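Local coordinates for protein M32 carboxypeptidase (Chitinophagaceae bacterium, PDB 7A03) that probably acts as a metal-dependent carboxypeptidase of the M32 family, removing amino acids one at a time from the C-terminal ends of peptides, at residues 24-28 and 54-59; 115-120 and 131-135; 202-208 and 253-259; 345-349 and 394-399. Residues are numbered along the deposited sequence.

Contact 1. Residues 24-28 and 54-59; sequences VRNAI and LSTIAH
This is a surface helix-helix contact, in which helices 9-37 and 44-62, consecutive in the chain, lie side by side. Both segments are regular alpha-helix, with bonds such as Ile-28 N to Val-24 O (3.0 Å) and Ala-58 N to Leu-54 O (2.8 Å). The axes of the short segments approach to 9.4 Å and their directions differ by 159° (signed crossing -159°), so Val-24 CA faces Ala-58 CA at 6.1 Å and Ile-28 CA faces Leu-54 CA at 6.6 Å. Joined by a short connection, the two helices make an antiparallel alpha-helical hairpin. Its seam is aliphatic: Ile-28 (m, t) sets CG1 3.5 Å from Leu-54 CB, Ala-27 CB touches Leu-54 CD1 at 4.2 Å, and Val-24 CG1 lies 4.0 Å from Ala-58 CB. The small methyl of Ala-58 leaves room for Arg-25, whose CB points sideways but whose long chain reaches across, laying one guanidinium face over Ala-58 CB (CZ to CB 3.6 Å). Arginine suits this exposed margin because its charged end remains in solvent: NH1 donates to water 1 at 2.7 Å, and that water donates in turn to Ser-55 O at 2.9 Å. Ser-55 OG is hydrogen-bonded to Ile-51 O of its own helix.

Contact 2. Residues 115-120 and 131-135; sequences QAYHAW and VFEPA
The ring of Phe-132 lies against Trp-120, whose edge is directed at the phenyl face in a T-shaped (edge-to-face) pair: the indole five-membered ring and the phenyl ring have centroids 4.8 Å apart and planes at 67°. Both side chains take the t rotamer at chi1, and Phe-132 CE1 also comes within 3.6 Å of Trp-120 CB. The phenyl edge meets Ala-116 O, at 3.4 Å from CE1. These residues belong to helices 103-126 and 129-150, which follow one another through a tight turn as an antiparallel alpha-helical hairpin: the segment axes run 173° apart and approach to 8.4 Å. Alanine permits that closeness. Ala-116 CA sits 4.9 Å from Ala-135 CA, Ala-119 CA sits 5.1 Å from Phe-132 CA, and the methyls of Ala-119 and Ala-135 meet at 3.7 Å between their CB atoms. Pro-134, which has no amide hydrogen, falls at a kink in the first turns of the second helix. Leu-406, from a later loop, touches both Trp-120 and Phe-132.

Contact 3. Residues 202-208 and 253-259; sequences LHLHFDR and IDENDFS
Two helix starts are joined here: the loop entering helix 208-222 runs antiparallel to the turn entering helix 258-277. Phe-258 N donates to Leu-202 O (2.9 Å) and Phe-206 N to Glu-255 O (2.7 Å), both nearly linear. Between them CA-H...O contacts fill in, including His-203 CA to Asn-256 O (3.2 Å) and Asn-256 CA to Leu-204 O (3.3 Å). CA pairs include His-203 with Asp-257 at 4.6 Å and Phe-206 with Glu-255 at 4.9 Å. The buried side is aromatic: Phe-258 (chi1 t) sets CB over the face of Phe-206 (chi1 m), 3.7 Å from its centroid, a CH-pi contact. At the exposed margin, Arg-208 is extended, one guanidinium face over Ile-253 CB; water 3 links Arg-208 NH2 (3.0 Å) to Ile-253 N (2.9 Å). Short acidic side chains suit the turns. Asp-254 OD1 accepts from Asn-256 N (2.9 Å), an Asx turn within the type I beta turn 254-257, and Asp-257, at the N-cap of helix 258-277, accepts from Ser-259 N through OD1 (3.0 Å), a capping bond.

Contact 4. Residues 345-349 and 394-399; sequences QPSLI and LHVEVP
After Gln-345, which is held by hydrogen bonds to His-343 and Asp-354, the segment 345-349 meets 394-399 as two irregular loop segments, their touching parts heading 35° apart and so roughly the same way. Pro-346 (phi/psi -55/135) points its CA-to-CB bond toward the other segment: CB lies 3.2 Å from Leu-394 O, 4.2 Å from Leu-394 CD2 and 4.1 Å from Val-396 CG1. Helix 382-394 leads into the second segment, and His-395, with positive phi (61/38), turns the chain toward the extended Val-396 (-123/151). At Ser-347 the backbone is also extended and CB points away, which suits a small polar residue; its main chain makes the contact, with O 3.9 Å from Leu-394 CD1 and N 4.1 Å from Val-396 CG1. Leu-348 (m, t) fills the far end: its CD2 touches Val-396 CG2 at 3.8 Å and Val-398 CG2 at 3.7 Å, while CD1 reaches Pro-399 CD at 3.7 Å. Further along the fold, Leu-348 O accepts from Gln-407 NE2. With contacts made mainly by aliphatic and proline carbons, some against backbone atoms, the two loops are joined by hydrophobic side-chain fit and not by sheet-like backbone pairing.

How the contacts relate
The four contacts follow one another in series along a largely helical chain, and none touches another. Contacts 1 and 2 each pair two consecutive helices, yet their centres are 28 Å apart; contacts 3 and 4 instead join loops brought together across 44 intervening residues. Contact 4 is about equally far from contacts 2 and 3 (centres 24 and 25 Å away, nearest atoms about 10 Å from each), whereas contacts 1 and 4 are on opposite sides of the chain's centre, their own centres 41 Å apart. Contact 3 bears most directly on the probable active site: its segment 253-259 leads into helix 258-277, which carries an HExxH sequence (His-267, Glu-268, His-271), the metal-binding signature expected in M32 peptidases, although no metal is bound to it here.

Contact 1. Residues 24-28 and 54-59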
# COMPACT_ATOMS: atom_id res chain seq x y z
N VAL A 24 -4.19 17.72 -14.93
CA VAL A 24 -5.57 17.27 -14.75
C VAL A 24 -5.67 16.21 -13.65
O VAL A 24 -6.58 16.24 -12.81
CB VAL A 24 -6.17 16.76 -16.07
CG1 VAL A 24 -7.62 16.36 -15.86
CG2 VAL A 24 -6.07 17.84 -17.16
N ARG A 25 -4.75 15.24 -13.64
CA ARG A 25 -4.84 14.17 -12.66
C ARG A 25 -4.62 14.69 -11.25
O ARG A 25 -5.29 14.25 -10.30
CB ARG A 25 -3.87 13.04 -13.01
CG ARG A 25 -4.21 12.35 -14.33
CD ARG A 25 -3.81 10.88 -14.36
NE ARG A 25 -4.14 10.28 -15.66
CZ ARG A 25 -5.32 9.74 -15.96
NH1 ARG A 25 -6.29 9.70 -15.06
NH2 ARG A 25 -5.53 9.23 -17.18
N ASN A 26 -3.74 15.67 -11.09
CA ASN A 26 -3.54 16.24 -9.77
C ASN A 26 -4.71 17.12 -9.35
O ASN A 26 -5.03 17.18 -8.16
CB ASN A 26 -2.21 16.99 -9.73
CG ASN A 26 -1.04 16.04 -9.68
OD1 ASN A 26 -1.01 15.13 -8.83
ND2 ASN A 26 -0.08 16.22 -10.57
N ALA A 27 -5.39 17.77 -10.31
CA ALA A 27 -6.63 18.46 -9.96
C ALA A 27 -7.66 17.48 -9.43
O ALA A 27 -8.36 17.75 -8.44
CB ALA A 27 -7.19 19.20 -11.18
N ILE A 28 -7.76 16.31 -10.08
CA ILE A 28 -8.62 15.24 -9.59
C ILE A 28 -8.24 14.85 -8.16
O ILE A 28 -9.10 14.68 -7.29
CB ILE A 28 -8.57 14.04 -10.54
CG1 ILE A 28 -9.18 14.40 -11.90
CG2 ILE A 28 -9.25 12.84 -9.93
CD1 ILE A 28 -8.83 13.37 -12.98
N LEU A 54 -13.47 15.30 -15.13
CA LEU A 54 -12.03 15.48 -15.27
C LEU A 54 -11.36 14.17 -15.63
O LEU A 54 -10.43 14.15 -16.44
CB LEU A 54 -11.45 16.07 -13.99
CG LEU A 54 -11.77 17.53 -13.63
CD1 LEU A 54 -11.01 17.87 -12.37
CD2 LEU A 54 -11.34 18.44 -14.74
N SER A 55 -11.85 13.06 -15.06
CA SER A 55 -11.22 11.77 -15.34
C SER A 55 -11.37 11.44 -16.81
O SER A 55 -10.40 11.01 -17.46
CB SER A 55 -11.82 10.68 -14.46
OG SER A 55 -11.59 10.94 -13.08
N THR A 56 -12.56 11.73 -17.37
CA THR A 56 -12.77 11.47 -18.78
C THR A 56 -11.82 12.31 -19.60
O THR A 56 -11.16 11.80 -20.52
CB THR A 56 -14.24 11.73 -19.15
OG1 THR A 56 -15.08 10.84 -18.42
CG2 THR A 56 -14.47 11.52 -20.64
N ILE A 57 -11.67 13.59 -19.24
CA ILE A 57 -10.75 14.44 -19.99
C ILE A 57 -9.34 13.89 -19.92
O ILE A 57 -8.65 13.79 -20.94
CB ILE A 57 -10.84 15.90 -19.48
CG1 ILE A 57 -12.16 16.54 -19.92
CG2 ILE A 57 -9.62 16.72 -19.96
CD1 ILE A 57 -12.48 17.83 -19.18
N ALA A 58 -8.90 13.47 -18.72
CA ALA A 58 -7.53 12.96 -18.60
C ALA A 58 -7.36 11.76 -19.50
O ALA A 58 -6.33 11.62 -20.18
CB ALA A 58 -7.22 12.58 -17.16
N HIS A 59 -8.38 10.90 -19.54
CA HIS A 59 -8.26 9.68 -20.32
C HIS A 59 -8.20 10.02 -21.80
O HIS A 59 -7.39 9.44 -22.55
CB HIS A 59 -9.44 8.76 -20.00
CG HIS A 59 -9.42 7.47 -20.75
ND1 HIS A 59 -8.74 6.36 -20.30
CD2 HIS A 59 -9.99 7.12 -21.93
CE1 HIS A 59 -8.89 5.37 -21.17
NE2 HIS A 59 -9.65 5.81 -22.16
O HOH W 1 -8.59 9.02 -16.30

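Contact 2. Residues 115-120 and 131-135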
# COMPACT_ATOMS: atom_id res chain seq x y z
N GLN A 115 -22.41 -2.41 -10.88
CA GLN A 115 -23.31 -3.40 -10.30
C GLN A 115 -22.70 -4.04 -9.06
O GLN A 115 -23.40 -4.26 -8.07
CB GLN A 115 -23.68 -4.44 -11.35
CG GLN A 115 -24.32 -3.81 -12.58
CD GLN A 115 -24.36 -4.74 -13.78
OE1 GLN A 115 -23.53 -5.63 -13.93
NE2 GLN A 115 -25.34 -4.52 -14.65
N ALA A 116 -21.39 -4.31 -9.10
CA ALA A 116 -20.72 -4.90 -7.95
C ALA A 116 -20.68 -3.95 -6.76
O ALA A 116 -20.82 -4.37 -5.62
CB ALA A 116 -19.31 -5.35 -8.33
N TYR A 117 -20.50 -2.65 -7.02
CA TYR A 117 -20.54 -1.66 -5.94
C TYR A 117 -21.89 -1.70 -5.22
O TYR A 117 -21.95 -1.83 -3.98
CB TYR A 117 -20.27 -0.28 -6.55
CG TYR A 117 -20.61 0.91 -5.68
CD1 TYR A 117 -19.73 1.36 -4.71
CD2 TYR A 117 -21.79 1.62 -5.86
CE1 TYR A 117 -20.02 2.47 -3.93
CE2 TYR A 117 -22.10 2.72 -5.09
CZ TYR A 117 -21.21 3.14 -4.12
OH TYR A 117 -21.51 4.24 -3.35
N HIS A 118 -22.98 -1.64 -5.99
CA HIS A 118 -24.30 -1.66 -5.37
C HIS A 118 -24.58 -2.99 -4.66
O HIS A 118 -25.12 -3.01 -3.54
CB HIS A 118 -25.38 -1.32 -6.40
CG HIS A 118 -25.33 0.09 -6.87
ND1 HIS A 118 -25.56 1.17 -6.04
CD2 HIS A 118 -25.06 0.62 -8.09
CE1 HIS A 118 -25.43 2.29 -6.72
NE2 HIS A 118 -25.14 1.99 -7.97
N ALA A 119 -24.19 -4.10 -5.29
CA ALA A 119 -24.45 -5.41 -4.71
C ALA A 119 -23.63 -5.63 -3.44
O ALA A 119 -24.11 -6.26 -2.49
CB ALA A 119 -24.14 -6.50 -5.73
N TRP A 120 -22.41 -5.10 -3.40
CA TRP A 120 -21.58 -5.23 -2.21
C TRP A 120 -22.16 -4.44 -1.05
O TRP A 120 -22.20 -4.94 0.09
CB TRP A 120 -20.17 -4.73 -2.53
CG TRP A 120 -19.13 -5.12 -1.52
CD1 TRP A 120 -18.64 -6.37 -1.28
CD2 TRP A 120 -18.43 -4.24 -0.63
NE1 TRP A 120 -17.68 -6.32 -0.29
CE2 TRP A 120 -17.54 -5.03 0.12
CE3 TRP A 120 -18.48 -2.86 -0.39
CZ2 TRP A 120 -16.70 -4.49 1.10
CZ3 TRP A 120 -17.65 -2.33 0.57
CH2 TRP A 120 -16.78 -3.14 1.30
N VAL A 131 -26.01 -12.33 -1.65
CA VAL A 131 -26.49 -11.10 -2.28
C VAL A 131 -25.44 -10.56 -3.24
O VAL A 131 -25.76 -10.08 -4.33
CB VAL A 131 -26.86 -10.07 -1.20
CG1 VAL A 131 -27.08 -8.71 -1.81
CG2 VAL A 131 -28.10 -10.52 -0.44
N PHE A 132 -24.16 -10.64 -2.85
CA PHE A 132 -23.06 -10.16 -3.67
C PHE A 132 -22.67 -11.15 -4.76
O PHE A 132 -22.06 -10.75 -5.75
CB PHE A 132 -21.86 -9.91 -2.74
CG PHE A 132 -20.66 -9.27 -3.41
CD1 PHE A 132 -20.79 -8.09 -4.12
CD2 PHE A 132 -19.40 -9.84 -3.29
CE1 PHE A 132 -19.68 -7.49 -4.72
CE2 PHE A 132 -18.29 -9.25 -3.89
CZ PHE A 132 -18.43 -8.08 -4.60
N GLU A 133 -23.03 -12.42 -4.60
CA GLU A 133 -22.46 -13.46 -5.45
C GLU A 133 -22.68 -13.26 -6.95
O GLU A 133 -21.73 -13.50 -7.71
CB GLU A 133 -22.90 -14.85 -4.97
CG GLU A 133 -22.17 -15.99 -5.64
CD GLU A 133 -22.71 -16.29 -7.03
OE1 GLU A 133 -23.89 -15.97 -7.30
OE2 GLU A 133 -21.95 -16.80 -7.87
N PRO A 134 -23.87 -12.90 -7.45
CA PRO A 134 -24.01 -12.73 -8.91
C PRO A 134 -23.12 -11.65 -9.49
O PRO A 134 -22.48 -11.86 -10.54
CB PRO A 134 -25.51 -12.43 -9.08
CG PRO A 134 -26.15 -13.06 -7.90
CD PRO A 134 -25.18 -12.85 -6.77
N ALA A 135 -23.05 -10.48 -8.84
CA ALA A 135 -22.17 -9.42 -9.30
C ALA A 135 -20.71 -9.87 -9.30
O ALA A 135 -19.96 -9.58 -10.25
CB ALA A 135 -22.35 -8.16 -8.45

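Contact 3. Residues 202-208 and 253-259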
# COMPACT_ATOMS: atom_id res chain seq x y z
N LEU A 202 -3.24 0.78 26.86
CA LEU A 202 -3.41 1.39 25.54
C LEU A 202 -4.85 1.79 25.27
O LEU A 202 -5.10 2.58 24.36
CB LEU A 202 -2.93 0.44 24.44
CG LEU A 202 -1.43 0.15 24.34
CD1 LEU A 202 -1.20 -0.80 23.19
CD2 LEU A 202 -0.62 1.42 24.15
N HIS A 203 -5.79 1.27 26.06
CA HIS A 203 -7.20 1.60 25.90
C HIS A 203 -7.71 2.54 26.98
O HIS A 203 -8.93 2.69 27.15
CB HIS A 203 -8.04 0.34 25.79
CG HIS A 203 -7.83 -0.41 24.51
ND1 HIS A 203 -6.64 -1.02 24.19
CD2 HIS A 203 -8.65 -0.61 23.45
CE1 HIS A 203 -6.73 -1.58 23.00
NE2 HIS A 203 -7.95 -1.34 22.53
N LEU A 204 -6.80 3.20 27.71
CA LEU A 204 -7.17 4.30 28.60
C LEU A 204 -7.52 5.53 27.75
O LEU A 204 -7.58 5.48 26.51
CB LEU A 204 -6.06 4.57 29.60
CG LEU A 204 -5.75 3.46 30.61
CD1 LEU A 204 -4.46 3.74 31.39
CD2 LEU A 204 -6.94 3.29 31.54
N HIS A 205 -7.73 6.66 28.40
CA HIS A 205 -8.12 7.89 27.70
C HIS A 205 -6.88 8.69 27.35
O HIS A 205 -6.14 9.11 28.25
CB HIS A 205 -9.06 8.74 28.56
CG HIS A 205 -9.39 10.07 27.94
ND1 HIS A 205 -10.41 10.23 27.03
CD2 HIS A 205 -8.82 11.29 28.09
CE1 HIS A 205 -10.46 11.50 26.65
NE2 HIS A 205 -9.51 12.16 27.28
N PHE A 206 -6.68 8.95 26.06
CA PHE A 206 -5.53 9.70 25.57
C PHE A 206 -6.02 10.97 24.89
O PHE A 206 -6.59 10.91 23.79
CB PHE A 206 -4.69 8.84 24.62
CG PHE A 206 -3.92 7.74 25.31
CD1 PHE A 206 -4.54 6.54 25.63
CD2 PHE A 206 -2.58 7.91 25.65
CE1 PHE A 206 -3.84 5.53 26.28
CE2 PHE A 206 -1.86 6.89 26.28
CZ PHE A 206 -2.50 5.70 26.60
N ASP A 207 -5.80 12.11 25.55
CA ASP A 207 -6.31 13.40 25.10
C ASP A 207 -6.10 13.63 23.61
O ASP A 207 -4.99 13.48 23.08
CB ASP A 207 -5.63 14.53 25.90
CG ASP A 207 -6.10 15.91 25.48
OD1 ASP A 207 -7.21 16.30 25.90
OD2 ASP A 207 -5.37 16.62 24.75
N ARG A 208 -7.18 14.04 22.94
CA ARG A 208 -7.16 14.16 21.48
C ARG A 208 -6.17 15.21 21.01
O ARG A 208 -5.45 15.00 20.03
CB ARG A 208 -8.57 14.50 20.98
CG ARG A 208 -8.64 14.81 19.50
CD ARG A 208 -10.07 15.11 19.08
NE ARG A 208 -10.21 15.03 17.63
CZ ARG A 208 -10.57 13.92 16.98
NH1 ARG A 208 -10.82 12.81 17.65
NH2 ARG A 208 -10.67 13.93 15.66
N ILE A 253 -8.00 9.92 15.01
CA ILE A 253 -7.67 9.84 16.43
C ILE A 253 -8.78 9.08 17.15
O ILE A 253 -9.96 9.40 16.98
CB ILE A 253 -7.51 11.25 17.03
CG1 ILE A 253 -6.33 11.97 16.39
CG2 ILE A 253 -7.30 11.15 18.56
CD1 ILE A 253 -6.35 13.45 16.62
N ASP A 254 -8.38 8.09 17.96
CA ASP A 254 -9.28 7.42 18.90
C ASP A 254 -8.80 7.80 20.29
O ASP A 254 -7.69 7.41 20.68
CB ASP A 254 -9.26 5.90 18.70
CG ASP A 254 -10.36 5.19 19.48
OD1 ASP A 254 -10.77 5.72 20.53
OD2 ASP A 254 -10.81 4.11 19.04
N GLU A 255 -9.60 8.55 21.04
CA GLU A 255 -9.17 8.94 22.38
C GLU A 255 -9.09 7.77 23.35
O GLU A 255 -8.52 7.93 24.44
CB GLU A 255 -10.07 10.01 23.01
CG GLU A 255 -10.31 11.25 22.20
CD GLU A 255 -11.56 11.99 22.64
OE1 GLU A 255 -12.20 11.52 23.61
OE2 GLU A 255 -11.89 13.03 22.04
N ASN A 256 -9.65 6.61 23.01
CA ASN A 256 -9.59 5.44 23.88
C ASN A 256 -8.79 4.30 23.27
O ASN A 256 -8.97 3.14 23.66
CB ASN A 256 -11.00 4.96 24.25
CG ASN A 256 -11.83 6.07 24.86
OD1 ASN A 256 -11.50 6.60 25.92
ND2 ASN A 256 -12.91 6.43 24.19
N ASP A 257 -7.92 4.59 22.31
CA ASP A 257 -7.07 3.56 21.74
C ASP A 257 -5.82 4.25 21.20
O ASP A 257 -5.81 4.75 20.07
CB ASP A 257 -7.79 2.79 20.65
CG ASP A 257 -7.00 1.59 20.18
OD1 ASP A 257 -5.82 1.46 20.57
OD2 ASP A 257 -7.57 0.77 19.42
N PHE A 258 -4.77 4.25 22.01
CA PHE A 258 -3.53 4.89 21.61
C PHE A 258 -2.85 4.18 20.43
O PHE A 258 -2.01 4.79 19.77
CB PHE A 258 -2.58 4.95 22.81
CG PHE A 258 -1.35 5.78 22.56
CD1 PHE A 258 -1.44 7.16 22.48
CD2 PHE A 258 -0.12 5.18 22.39
CE1 PHE A 258 -0.30 7.93 22.24
CE2 PHE A 258 1.02 5.94 22.16
CZ PHE A 258 0.93 7.31 22.08
N SER A 259 -3.21 2.92 20.16
CA SER A 259 -2.57 2.18 19.06
C SER A 259 -2.87 2.78 17.69
O SER A 259 -2.16 2.50 16.72
CB SER A 259 -3.07 0.73 19.06
OG SER A 259 -2.80 0.10 20.30
O HOH W 2 -10.73 4.78 27.59
O HOH W 3 -10.45 11.31 14.22

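Contact 4. Residues 345-349 and 394-399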
# COMPACT_ATOMS: atom_id res chain seq x y z
N GLN A 345 -1.89 -11.64 17.35
CA GLN A 345 -3.10 -12.38 17.66
C GLN A 345 -3.83 -12.71 16.37
O GLN A 345 -4.22 -11.80 15.63
CB GLN A 345 -4.00 -11.49 18.52
CG GLN A 345 -5.29 -12.13 18.97
CD GLN A 345 -5.84 -11.47 20.21
OE1 GLN A 345 -5.30 -11.63 21.30
NE2 GLN A 345 -6.92 -10.71 20.05
N PRO A 346 -4.04 -13.99 16.06
CA PRO A 346 -4.90 -14.34 14.92
C PRO A 346 -6.27 -13.68 15.09
O PRO A 346 -6.85 -13.67 16.18
CB PRO A 346 -4.99 -15.86 15.01
CG PRO A 346 -3.72 -16.26 15.71
CD PRO A 346 -3.46 -15.18 16.72
N SER A 347 -6.77 -13.09 14.00
CA SER A 347 -8.01 -12.34 14.05
C SER A 347 -8.69 -12.39 12.69
O SER A 347 -8.15 -12.91 11.71
CB SER A 347 -7.76 -10.93 14.59
OG SER A 347 -6.91 -10.20 13.72
N LEU A 348 -9.89 -11.81 12.63
CA LEU A 348 -10.77 -11.97 11.47
C LEU A 348 -10.60 -10.89 10.41
O LEU A 348 -10.80 -11.18 9.22
CB LEU A 348 -12.23 -11.97 11.94
CG LEU A 348 -12.63 -13.22 12.75
CD1 LEU A 348 -13.87 -12.96 13.58
CD2 LEU A 348 -12.87 -14.38 11.80
N ILE A 349 -10.21 -9.68 10.80
CA ILE A 349 -10.24 -8.51 9.92
C ILE A 349 -8.81 -8.15 9.53
O ILE A 349 -7.99 -7.81 10.40
CB ILE A 349 -10.94 -7.32 10.59
CG1 ILE A 349 -12.35 -7.71 11.04
CG2 ILE A 349 -10.95 -6.11 9.64
CD1 ILE A 349 -13.26 -8.16 9.89
N LEU A 394 -5.48 -19.51 10.08
CA LEU A 394 -5.45 -18.60 11.21
C LEU A 394 -6.12 -19.15 12.47
O LEU A 394 -6.00 -18.53 13.53
CB LEU A 394 -6.07 -17.25 10.83
CG LEU A 394 -5.15 -16.33 10.01
CD1 LEU A 394 -5.92 -15.16 9.40
CD2 LEU A 394 -4.00 -15.83 10.88
N HIS A 395 -6.80 -20.29 12.38
CA HIS A 395 -7.47 -20.90 13.54
C HIS A 395 -8.53 -19.98 14.13
O HIS A 395 -8.69 -19.89 15.36
CB HIS A 395 -6.46 -21.37 14.60
CG HIS A 395 -5.35 -22.19 14.05
ND1 HIS A 395 -5.56 -23.38 13.39
CD2 HIS A 395 -4.01 -21.99 14.05
CE1 HIS A 395 -4.39 -23.88 13.01
NE2 HIS A 395 -3.44 -23.06 13.40
N VAL A 396 -9.26 -19.28 13.27
CA VAL A 396 -10.39 -18.45 13.67
C VAL A 396 -11.62 -18.93 12.92
O VAL A 396 -11.53 -19.46 11.81
CB VAL A 396 -10.12 -16.95 13.45
CG1 VAL A 396 -8.96 -16.50 14.33
CG2 VAL A 396 -9.84 -16.69 11.98
N GLU A 397 -12.79 -18.75 13.55
CA GLU A 397 -14.07 -19.25 13.05
C GLU A 397 -14.92 -18.04 12.69
O GLU A 397 -15.51 -17.40 13.56
CB GLU A 397 -14.77 -20.14 14.07
CG GLU A 397 -14.05 -21.44 14.37
CD GLU A 397 -12.78 -21.22 15.16
OE1 GLU A 397 -12.84 -20.53 16.20
OE2 GLU A 397 -11.72 -21.72 14.72
N VAL A 398 -14.99 -17.75 11.39
CA VAL A 398 -15.75 -16.62 10.85
C VAL A 398 -17.21 -16.70 11.28
O VAL A 398 -17.89 -17.69 10.97
CB VAL A 398 -15.61 -16.55 9.33
CG1 VAL A 398 -16.52 -15.47 8.77
CG2 VAL A 398 -14.16 -16.28 8.93
N PRO A 399 -17.74 -15.67 11.96
CA PRO A 399 -19.10 -15.77 12.53
C PRO A 399 -20.20 -15.30 11.59
O PRO A 399 -21.35 -15.71 11.74
CB PRO A 399 -19.01 -14.87 13.77
CG PRO A 399 -18.02 -13.80 13.37
CD PRO A 399 -17.02 -14.48 12.46